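Local coordinates for putative exported protein (Bordetella pertussis Tohama I, PDB 2PFZ) that binds pyroglutamic acid as an extracytoplasmic solute receptor, probably delivering it to a tripartite ATP-independent periplasmic transporter, at residues Ala53-Gln58 / Ala107-Met112. Sequence-based numbering, arbitrary orientation.
Sequences AVQGNQ and ASQGMM
Met-111 reaches across to the last turn of helix 50-55 and lays its thioether over the junction of Val-54 and Gln-55. With CG anti to the carbonyl carbon and beside the backbone N (chi1 -65°), the chain runs out extended as far as SD. This sulfur rests 3.7 Å from the backbone N of Gln-55. It also lies 4.0 Å from CG1 of Val-54. The bend at chi3, -84°, then turns the methyl along the glutamine stem, bringing CE to 3.8 Å from CB of Gln-55. The aliphatic part of Gln-55 is straight, CG anti to the backbone N, and its CG lies 3.7 Å from the carbonyl O of Gln-109. Farther out, the stems of these two partly exposed glutamines cross and their carboxamides stack, planes 9° apart. No direct hydrogen bond spans the segments; instead one water donates to Gln-55 O at 2.7 Å and to Gln-109 O at 2.8 Å. Leu-211 of strand 207-213 also packs on Met-111, while Asn-213 ND2 hydrogen-bonds to Val-54 O. The contact thus illustrates how two helix C-termini can be joined: Asn-57 and Gly-110, both at positive phi, close Schellman motifs ending helices 50-55 and 88-107. In this DctP-family periplasmic binding protein fold, it sits at the start of edge strand 111-118, whose far end leads to Trp-119 of the pyroglutamic acid pocket.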
loop_
_atom_site.group_PDB
_atom_site.type_symbol
_atom_site.label_atom_id
_atom_site.label_comp_id
_atom_site.label_asym_id
_atom_site.label_seq_id
_atom_site.Cartn_x
_atom_site.Cartn_y
_atom_site.Cartn_z
ATOM N N ALA A 53 -14.851 6.537 6.321
ATOM C CA ALA A 53 -15.760 5.584 6.980
ATOM C C ALA A 53 -15.373 5.329 8.444
ATOM O O ALA A 53 -16.237 5.321 9.318
ATOM C CB ALA A 53 -15.829 4.289 6.194
ATOM N N VAL A 54 -14.078 5.152 8.713
ATOM C CA VAL A 54 -13.588 4.942 10.075
ATOM C C VAL A 54 -13.582 6.273 10.873
ATOM O O VAL A 54 -13.883 6.282 12.054
ATOM C CB VAL A 54 -12.165 4.305 10.093
ATOM C CG1 VAL A 54 -11.620 4.204 11.528
ATOM C CG2 VAL A 54 -12.188 2.933 9.434
ATOM N N GLN A 55 -13.258 7.391 10.219
ATOM C CA GLN A 55 -13.292 8.679 10.880
ATOM C C GLN A 55 -14.667 8.990 11.476
ATOM O O GLN A 55 -14.756 9.535 12.590
ATOM C CB GLN A 55 -12.902 9.799 9.921
ATOM C CG GLN A 55 -12.755 11.131 10.617
ATOM C CD GLN A 55 -12.357 12.240 9.686
ATOM O OE1 GLN A 55 -12.290 13.393 10.096
ATOM N NE2 GLN A 55 -12.072 11.905 8.428
ATOM N N GLY A 56 -15.720 8.667 10.733
ATOM C CA GLY A 56 -17.104 8.985 11.145
ATOM C C GLY A 56 -17.667 7.881 12.018
ATOM O O GLY A 56 -18.843 7.933 12.429
ATOM N N ASN A 57 -16.826 6.889 12.327
ATOM C CA ASN A 57 -17.271 5.695 13.027
ATOM C C ASN A 57 -18.416 4.966 12.316
ATOM O O ASN A 57 -19.243 4.314 12.986
ATOM C CB ASN A 57 -17.658 5.978 14.486
ATOM C CG ASN A 57 -17.604 4.727 15.348
ATOM O OD1 ASN A 57 -16.810 3.829 15.081
ATOM N ND2 ASN A 57 -18.451 4.659 16.396
ATOM N N GLN A 58 -18.485 5.067 10.985
ATOM C CA GLN A 58 -19.422 4.198 10.223
ATOM C C GLN A 58 -18.915 2.748 10.219
ATOM O O GLN A 58 -19.706 1.776 10.316
ATOM C CB GLN A 58 -19.636 4.701 8.792
ATOM C CG GLN A 58 -20.244 6.096 8.666
ATOM C CD GLN A 58 -20.486 6.512 7.222
ATOM O OE1 GLN A 58 -20.840 5.687 6.352
ATOM N NE2 GLN A 58 -20.325 7.799 6.956
ATOM N N ALA A 107 -4.553 10.898 15.109
ATOM C CA ALA A 107 -5.140 11.349 16.385
ATOM C C ALA A 107 -5.926 12.657 16.287
ATOM O O ALA A 107 -6.984 12.779 16.939
ATOM C CB ALA A 107 -4.107 11.423 17.480
ATOM N N SER A 108 -5.437 13.605 15.477
ATOM C CA SER A 108 -6.114 14.895 15.214
ATOM C C SER A 108 -7.496 14.744 14.574
ATOM O O SER A 108 -8.286 15.698 14.553
ATOM C CB SER A 108 -5.246 15.806 14.336
ATOM O OG SER A 108 -5.289 15.382 12.979
ATOM N N GLN A 109 -7.778 13.555 14.041
ATOM C CA GLN A 109 -9.068 13.240 13.432
ATOM C C GLN A 109 -9.748 12.058 14.139
ATOM O O GLN A 109 -10.553 11.349 13.542
ATOM C CB GLN A 109 -8.904 12.933 11.929
ATOM C CG GLN A 109 -8.376 14.095 11.088
ATOM C CD GLN A 109 -8.087 13.704 9.633
ATOM O OE1 GLN A 109 -7.998 12.511 9.284
ATOM N NE2 GLN A 109 -7.913 14.721 8.777
ATOM N N GLY A 110 -9.389 11.822 15.397
ATOM C CA GLY A 110 -10.051 10.798 16.212
ATOM C C GLY A 110 -9.815 9.346 15.831
ATOM O O GLY A 110 -10.674 8.498 16.099
ATOM N N MET A 111 -8.664 9.043 15.220
ATOM C CA MET A 111 -8.331 7.656 14.856
ATOM C C MET A 111 -7.016 7.172 15.454
ATOM O O MET A 111 -6.137 7.971 15.791
ATOM C CB MET A 111 -8.297 7.478 13.324
ATOM C CG MET A 111 -9.658 7.693 12.697
ATOM S SD MET A 111 -9.648 7.600 10.923
ATOM C CE MET A 111 -9.149 9.265 10.500
ATOM N N MET A 112 -6.905 5.857 15.578
ATOM C CA MET A 112 -5.673 5.196 15.985
ATOM C C MET A 112 -5.089 4.353 14.869
ATOM O O MET A 112 -5.821 3.765 14.075
ATOM C CB MET A 112 -5.933 4.271 17.164
ATOM C CG MET A 112 -6.623 4.947 18.275
ATOM S SD MET A 112 -7.200 3.788 19.518
ATOM C CE MET A 112 -5.793 2.670 19.579
HETATM O O HOH W 1 -13.203 10.962 14.252
#